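Local coordinates for prolyl-tRNA synthetase (Giardia lamblia ATCC 50803, PDB 3IAL), which probably catalyses the ATP-dependent attachment of L-proline to tRNA(Pro), releasing AMP and diphosphate, at residues Q320-V325 against V368-L373; V381-V385 against Y424-L428. One frame throughout, in Å; residues are numbered along the deposited sequence.

Contact 1 (Q320-V325 against V368-L373); sequences QVLGKV and VGQRDL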
ATOM      1  N   GLN B 320     -15.136 -31.295 -22.027  1.00 43.83           N
ATOM      2  CA  GLN B 320     -15.606 -30.265 -22.957  1.00 43.20           C
ATOM      3  C   GLN B 320     -16.213 -29.072 -22.216  1.00 41.79           C
ATOM      4  O   GLN B 320     -15.987 -27.923 -22.589  1.00 40.59           O
ATOM      5  CB  GLN B 320     -16.639 -30.844 -23.929  1.00 43.68           C
ATOM      6  CG  GLN B 320     -16.089 -31.916 -24.867  1.00 44.59           C
ATOM      7  CD  GLN B 320     -17.183 -32.705 -25.564  1.00 44.71           C
ATOM      8  OE1 GLN B 320     -18.303 -32.223 -25.735  1.00 43.39           O
ATOM      9  NE2 GLN B 320     -16.860 -33.924 -25.973  1.00 49.10           N
ATOM     10  N   VAL B 321     -16.995 -29.354 -21.175  1.00 40.62           N
ATOM     11  CA  VAL B 321     -17.590 -28.299 -20.359  1.00 39.26           C
ATOM     12  C   VAL B 321     -16.485 -27.551 -19.636  1.00 39.65           C
ATOM     13  O   VAL B 321     -16.391 -26.330 -19.748  1.00 38.92           O
ATOM     14  CB  VAL B 321     -18.618 -28.862 -19.353  1.00 38.82           C
ATOM     15  CG1 VAL B 321     -18.994 -27.821 -18.307  1.00 33.80           C
ATOM     16  CG2 VAL B 321     -19.854 -29.355 -20.098  1.00 36.65           C
ATOM     17  N   LEU B 322     -15.634 -28.294 -18.929  1.00 40.34           N
ATOM     18  CA  LEU B 322     -14.511 -27.708 -18.198  1.00 41.15           C
ATOM     19  C   LEU B 322     -13.555 -26.969 -19.140  1.00 41.53           C
ATOM     20  O   LEU B 322     -13.017 -25.920 -18.785  1.00 40.99           O
ATOM     21  CB  LEU B 322     -13.765 -28.776 -17.391  1.00 41.56           C
ATOM     22  CG  LEU B 322     -14.534 -29.403 -16.216  1.00 41.78           C
ATOM     23  CD1 LEU B 322     -13.756 -30.572 -15.616  1.00 41.50           C
ATOM     24  CD2 LEU B 322     -14.850 -28.377 -15.139  1.00 41.75           C
ATOM     25  N   GLY B 323     -13.372 -27.505 -20.345  1.00 41.22           N
ATOM     26  CA  GLY B 323     -12.593 -26.837 -21.386  1.00 40.87           C
ATOM     27  C   GLY B 323     -13.136 -25.474 -21.800  1.00 41.45           C
ATOM     28  O   GLY B 323     -12.369 -24.525 -21.980  1.00 43.60           O
ATOM     29  N   LYS B 324     -14.453 -25.366 -21.959  1.00 39.69           N
ATOM     30  CA  LYS B 324     -15.067 -24.102 -22.371  1.00 40.50           C
ATOM     31  C   LYS B 324     -15.094 -23.090 -21.226  1.00 39.99           C
ATOM     32  O   LYS B 324     -14.909 -21.897 -21.452  1.00 38.38           O
ATOM     33  CB  LYS B 324     -16.483 -24.329 -22.908  1.00 42.13           C
ATOM     34  CG  LYS B 324     -17.114 -23.105 -23.584  1.00 42.63           C
ATOM     35  CD  LYS B 324     -16.439 -22.724 -24.901  1.00 44.41           C
ATOM     36  CE  LYS B 324     -16.633 -23.785 -25.977  1.00 45.26           C
ATOM     37  NZ  LYS B 324     -16.208 -23.289 -27.315  1.00 48.22           N
ATOM     38  N   VAL B 325     -15.339 -23.569 -20.006  1.00 39.83           N
ATOM     39  CA  VAL B 325     -15.238 -22.732 -18.808  1.00 39.72           C
ATOM     40  C   VAL B 325     -13.879 -22.013 -18.744  1.00 41.64           C
ATOM     41  O   VAL B 325     -13.820 -20.833 -18.399  1.00 41.93           O
ATOM     42  CB  VAL B 325     -15.504 -23.559 -17.516  1.00 39.97           C
ATOM     43  CG1 VAL B 325     -15.002 -22.836 -16.270  1.00 37.14           C
ATOM     44  CG2 VAL B 325     -16.997 -23.876 -17.389  1.00 36.16           C
ATOM     45  N   VAL B 368     -22.281 -22.930 -16.656  1.00 33.85           N
ATOM     46  CA  VAL B 368     -22.043 -23.598 -17.921  1.00 33.28           C
ATOM     47  C   VAL B 368     -22.189 -25.094 -17.683  1.00 35.20           C
ATOM     48  O   VAL B 368     -21.508 -25.653 -16.824  1.00 35.89           O
ATOM     49  CB  VAL B 368     -20.619 -23.309 -18.433  1.00 34.76           C
ATOM     50  CG1 VAL B 368     -20.409 -23.932 -19.803  1.00 36.35           C
ATOM     51  CG2 VAL B 368     -20.340 -21.796 -18.462  1.00 30.91           C
ATOM     52  N   GLY B 369     -23.093 -25.732 -18.424  1.00 35.50           N
ATOM     53  CA  GLY B 369     -23.303 -27.174 -18.341  1.00 35.48           C
ATOM     54  C   GLY B 369     -23.417 -27.817 -19.714  1.00 35.58           C
ATOM     55  O   GLY B 369     -23.476 -27.127 -20.731  1.00 32.09           O
ATOM     56  N   GLN B 370     -23.460 -29.147 -19.731  1.00 37.95           N
ATOM     57  CA  GLN B 370     -23.489 -29.914 -20.977  1.00 40.18           C
ATOM     58  C   GLN B 370     -24.630 -29.473 -21.887  1.00 41.90           C
ATOM     59  O   GLN B 370     -24.416 -29.190 -23.065  1.00 41.62           O
ATOM     60  CB  GLN B 370     -23.598 -31.418 -20.677  1.00 40.54           C
ATOM     61  CG  GLN B 370     -23.694 -32.312 -21.914  1.00 41.04           C
ATOM     62  CD  GLN B 370     -24.051 -33.753 -21.583  1.00 42.77           C
ATOM     63  OE1 GLN B 370     -23.692 -34.274 -20.525  1.00 42.07           O
ATOM     64  NE2 GLN B 370     -24.757 -34.408 -22.501  1.00 44.56           N
ATOM     65  N   ARG B 371     -25.840 -29.418 -21.337  1.00 44.94           N
ATOM     66  CA  ARG B 371     -27.031 -29.084 -22.120  1.00 47.10           C
ATOM     67  C   ARG B 371     -26.911 -27.697 -22.745  1.00 46.59           C
ATOM     68  O   ARG B 371     -27.062 -27.541 -23.955  1.00 48.51           O
ATOM     69  CB  ARG B 371     -28.290 -29.171 -21.252  1.00 49.09           C
ATOM     70  CG  ARG B 371     -29.579 -28.790 -21.976  1.00 53.79           C
ATOM     71  CD  ARG B 371     -30.814 -29.074 -21.135  1.00 57.43           C
ATOM     72  NE  ARG B 371     -31.859 -28.072 -21.360  1.00 61.80           N
ATOM     73  CZ  ARG B 371     -31.915 -26.874 -20.770  1.00 65.14           C
ATOM     74  NH1 ARG B 371     -30.986 -26.488 -19.893  1.00 64.20           N
ATOM     75  NH2 ARG B 371     -32.917 -26.050 -21.060  1.00 66.20           N
ATOM     76  N   ASP B 372     -26.620 -26.697 -21.922  1.00 45.43           N
ATOM     77  CA  ASP B 372     -26.504 -25.320 -22.404  1.00 44.37           C
ATOM     78  C   ASP B 372     -25.358 -25.149 -23.410  1.00 42.73           C
ATOM     79  O   ASP B 372     -25.480 -24.379 -24.366  1.00 39.41           O
ATOM     80  CB  ASP B 372     -26.358 -24.347 -21.226  1.00 45.07           C
ATOM     81  CG  ASP B 372     -27.619 -24.268 -20.376  1.00 48.26           C
ATOM     82  OD1 ASP B 372     -27.530 -24.490 -19.152  1.00 50.12           O
ATOM     83  OD2 ASP B 372     -28.707 -24.005 -20.937  1.00 52.19           O
ATOM     84  N   LEU B 373     -24.260 -25.877 -23.195  1.00 43.02           N
ATOM     85  CA  LEU B 373     -23.134 -25.899 -24.135  1.00 43.91           C
ATOM     86  C   LEU B 373     -23.546 -26.438 -25.508  1.00 43.85           C
ATOM     87  O   LEU B 373     -23.022 -25.997 -26.532  1.00 44.90           O
ATOM     88  CB  LEU B 373     -21.982 -26.744 -23.578  1.00 44.76           C
ATOM     89  CG  LEU B 373     -20.742 -26.874 -24.473  1.00 46.40           C
ATOM     90  CD1 LEU B 373     -20.174 -25.499 -24.815  1.00 46.48           C
ATOM     91  CD2 LEU B 373     -19.680 -27.743 -23.822  1.00 47.05           C
TER
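A middle portion of helix 315-334 meets the strand-to-helix junction 368-373, in which Gly369 takes the N-cap position and Leu373 N donates a hydrogen bond to Gly369 O at 2.9 Å. The closest CA pair is Val321 and Gln370, 6.1 Å apart, and those of Val325 and Val368 are 6.9 Å apart. Val321 is the hub: its CG1 lies 3.6 Å from Val368 O, while its CG2 sits 3.6 Å from Gln370 N and 4.1 Å from Leu373 CD2. One turn on, Val325 CG2 packs 3.8 Å from Val368 CB. Leu373 points toward 320-325, with CD1 4.1 Å from Lys324 CG and CD2 3.9 Å from Gln320 O. With no polar bond between the segments, the 308 Å² buried, both sides summed, rests on van der Waals packing. Within the anticodon-binding domain the contact lays helix 315-334 against the mixed sheet: Val368 pairs through its backbone with Ile305 and Ile307, Val325 touches Ile304, and helix 395-399 adds Ile395 beside Lys324 and Leu373.

Contact 2 (V381-V385 against Y424-L428); sequences VPRDV and YKARL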
ATOM      1  N   VAL B 381     -25.939 -14.592 -13.961  1.00 35.73           N
ATOM      2  CA  VAL B 381     -26.827 -14.139 -12.891  1.00 34.42           C
ATOM      3  C   VAL B 381     -26.131 -13.050 -12.077  1.00 33.51           C
ATOM      4  O   VAL B 381     -25.130 -13.330 -11.424  1.00 33.25           O
ATOM      5  CB  VAL B 381     -27.196 -15.312 -11.956  1.00 35.33           C
ATOM      6  CG1 VAL B 381     -28.176 -14.858 -10.863  1.00 33.22           C
ATOM      7  CG2 VAL B 381     -27.779 -16.490 -12.766  1.00 35.44           C
ATOM      8  N   PRO B 382     -26.636 -11.800 -12.135  1.00 33.54           N
ATOM      9  CA  PRO B 382     -26.074 -10.752 -11.282  1.00 33.83           C
ATOM     10  C   PRO B 382     -26.540 -10.899  -9.837  1.00 34.07           C
ATOM     11  O   PRO B 382     -27.624 -11.426  -9.587  1.00 34.61           O
ATOM     12  CB  PRO B 382     -26.611  -9.444 -11.895  1.00 32.90           C
ATOM     13  CG  PRO B 382     -27.355  -9.828 -13.122  1.00 34.29           C
ATOM     14  CD  PRO B 382     -27.693 -11.274 -13.011  1.00 33.60           C
ATOM     15  N   ARG B 383     -25.727 -10.413  -8.910  1.00 32.67           N
ATOM     16  CA  ARG B 383     -25.929 -10.642  -7.480  1.00 33.34           C
ATOM     17  C   ARG B 383     -27.138  -9.908  -6.883  1.00 34.27           C
ATOM     18  O   ARG B 383     -27.795 -10.432  -5.991  1.00 33.96           O
ATOM     19  CB  ARG B 383     -24.649 -10.246  -6.715  1.00 30.22           C
ATOM     20  CG  ARG B 383     -24.745 -10.286  -5.204  1.00 30.11           C
ATOM     21  CD  ARG B 383     -25.115 -11.666  -4.670  1.00 28.19           C
ATOM     22  NE  ARG B 383     -25.198 -11.642  -3.217  1.00 27.50           N
ATOM     23  CZ  ARG B 383     -26.258 -11.246  -2.511  1.00 28.47           C
ATOM     24  NH1 ARG B 383     -27.383 -10.844  -3.107  1.00 29.10           N
ATOM     25  NH2 ARG B 383     -26.190 -11.257  -1.183  1.00 30.45           N
ATOM     26  N   ASP B 384     -27.414  -8.694  -7.354  1.00 35.99           N
ATOM     27  CA  ASP B 384     -28.446  -7.856  -6.735  1.00 36.81           C
ATOM     28  C   ASP B 384     -29.877  -8.280  -7.059  1.00 39.41           C
ATOM     29  O   ASP B 384     -30.776  -8.043  -6.256  1.00 42.11           O
ATOM     30  CB  ASP B 384     -28.253  -6.389  -7.108  1.00 35.99           C
ATOM     31  CG  ASP B 384     -28.423  -6.134  -8.599  1.00 36.43           C
ATOM     32  OD1 ASP B 384     -28.034  -7.011  -9.403  1.00 30.61           O
ATOM     33  OD2 ASP B 384     -28.948  -5.056  -8.958  1.00 34.23           O
ATOM     34  N   VAL B 385     -30.085  -8.886  -8.226  1.00 40.92           N
ATOM     35  CA  VAL B 385     -31.428  -9.312  -8.659  1.00 43.38           C
ATOM     36  C   VAL B 385     -31.621 -10.821  -8.549  1.00 44.97           C
ATOM     37  O   VAL B 385     -32.745 -11.295  -8.362  1.00 43.02           O
ATOM     38  CB  VAL B 385     -31.740  -8.877 -10.116  1.00 43.21           C
ATOM     39  CG1 VAL B 385     -31.980  -7.376 -10.182  1.00 43.78           C
ATOM     40  CG2 VAL B 385     -30.624  -9.304 -11.071  1.00 43.05           C
ATOM     41  N   TYR B 424     -25.074  -3.561 -13.496  1.00 27.72           N
ATOM     42  CA  TYR B 424     -25.102  -3.919 -12.069  1.00 28.89           C
ATOM     43  C   TYR B 424     -24.758  -2.724 -11.169  1.00 28.76           C
ATOM     44  O   TYR B 424     -25.498  -2.411 -10.236  1.00 29.04           O
ATOM     45  CB  TYR B 424     -24.142  -5.092 -11.857  1.00 29.18           C
ATOM     46  CG  TYR B 424     -23.793  -5.494 -10.443  1.00 30.35           C
ATOM     47  CD1 TYR B 424     -24.707  -6.158  -9.629  1.00 31.40           C
ATOM     48  CD2 TYR B 424     -22.509  -5.298  -9.956  1.00 29.11           C
ATOM     49  CE1 TYR B 424     -24.349  -6.572  -8.346  1.00 33.23           C
ATOM     50  CE2 TYR B 424     -22.148  -5.701  -8.695  1.00 27.77           C
ATOM     51  CZ  TYR B 424     -23.064  -6.332  -7.887  1.00 29.99           C
ATOM     52  OH  TYR B 424     -22.674  -6.724  -6.620  1.00 28.30           O
ATOM     53  N   LYS B 425     -23.648  -2.054 -11.476  1.00 30.49           N
ATOM     54  CA  LYS B 425     -23.259  -0.813 -10.809  1.00 31.07           C
ATOM     55  C   LYS B 425     -24.363   0.224 -10.833  1.00 31.83           C
ATOM     56  O   LYS B 425     -24.673   0.830  -9.809  1.00 32.48           O
ATOM     57  CB  LYS B 425     -22.034  -0.200 -11.492  1.00 33.05           C
ATOM     58  CG  LYS B 425     -20.698  -0.720 -11.003  1.00 31.74           C
ATOM     59  CD  LYS B 425     -19.549  -0.076 -11.759  1.00 30.27           C
ATOM     60  CE  LYS B 425     -19.363   1.402 -11.404  1.00 27.27           C
ATOM     61  NZ  LYS B 425     -18.103   1.924 -11.994  1.00 28.26           N
ATOM     62  N   ALA B 426     -24.940   0.438 -12.018  1.00 32.67           N
ATOM     63  CA  ALA B 426     -25.976   1.451 -12.205  1.00 32.81           C
ATOM     64  C   ALA B 426     -27.250   1.136 -11.409  1.00 33.54           C
ATOM     65  O   ALA B 426     -27.885   2.060 -10.895  1.00 35.71           O
ATOM     66  CB  ALA B 426     -26.290   1.647 -13.700  1.00 31.41           C
ATOM     67  N   ARG B 427     -27.610  -0.145 -11.284  1.00 31.41           N
ATOM     68  CA  ARG B 427     -28.732  -0.533 -10.410  1.00 30.73           C
ATOM     69  C   ARG B 427     -28.400  -0.312  -8.922  1.00 33.23           C
ATOM     70  O   ARG B 427     -29.240   0.184  -8.168  1.00 32.42           O
ATOM     71  CB  ARG B 427     -29.165  -1.987 -10.631  1.00 30.55           C
ATOM     72  CG  ARG B 427     -29.798  -2.250 -11.994  1.00 32.26           C
ATOM     73  CD  ARG B 427     -30.358  -3.665 -12.107  1.00 32.44           C
ATOM     74  NE  ARG B 427     -29.370  -4.711 -11.836  1.00 31.83           N
ATOM     75  CZ  ARG B 427     -28.573  -5.282 -12.740  1.00 34.56           C
ATOM     76  NH1 ARG B 427     -28.603  -4.921 -14.021  1.00 35.65           N
ATOM     77  NH2 ARG B 427     -27.725  -6.228 -12.357  1.00 35.50           N
ATOM     78  N   LEU B 428     -27.189  -0.678  -8.497  1.00 32.78           N
ATOM     79  CA  LEU B 428     -26.770  -0.433  -7.109  1.00 34.43           C
ATOM     80  C   LEU B 428     -26.818   1.070  -6.786  1.00 35.88           C
ATOM     81  O   LEU B 428     -27.318   1.476  -5.733  1.00 36.02           O
ATOM     82  CB  LEU B 428     -25.355  -0.966  -6.851  1.00 34.07           C
ATOM     83  CG  LEU B 428     -25.091  -2.478  -6.896  1.00 33.98           C
ATOM     84  CD1 LEU B 428     -23.631  -2.743  -6.503  1.00 32.57           C
ATOM     85  CD2 LEU B 428     -26.030  -3.285  -6.009  1.00 31.02           C
TER
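Tyr424 opens the helical segment and lies nearest the strand end, its CA 6.9 Å from that of Pro382. The CA-to-CB bond of Tyr424 runs sideways, yet the ring still reaches the other segment: Tyr424 CD1 is 4.4 Å from Pro382 CB and Tyr424 CE1 4.0 Å from Arg383 CB, and Asp384 OD1 approaches Tyr424 CD1 at the ring edge at 3.4 Å. Beyond the segments, Tyr424 OH is hydrogen-bonded to Leu293 O, and the Arg383 guanidinium is engaged by a hydrogen bond to Glu358 O and a salt bridge to Asp287. Three residues on, Arg427 points toward the turn and forms a bidentate salt bridge with Asp384: Arg427 NE donates to Asp384 OD2 at 2.9 Å (162°) and Arg427 NH2 to Asp384 OD1 at 3.1 Å (168°). Pro382 CB lies 3.4 Å from Arg427 NH2, near the guanidinium plane, and Val385 CG1 is 4.1 Å from Arg427 NE. Leu428 completes the surface with CD2 4.0 Å from Asp384 CB. The two near-linear hydrogen bonds orient the carboxylate of Asp384 against the edge of the Arg427 guanidinium, consistent with a directional tie between the turn and helix 416-438.

In the fold
Contact 1 closes before contact 2 opens, so the two are in series along the chain; helix 370-374 of the first is the next element before strand 377-382 of the second. They also share a sheet, in which strands 364-369 and 377-382 are antiparallel neighbours. Their centres are 25 Å apart and their nearest atoms about 9 Å, without touching. Contact 1 lies farther out, its centre 39 Å from that of the chain against 20 Å for contact 2. Contact 1 packs within the anticodon-binding domain, and contact 2 joins the turn after strand 377-382 to helix 416-438. None of the four segments contains residues of the prolyl-adenylate pocket, whose 23 residues lie between positions 122 and 276.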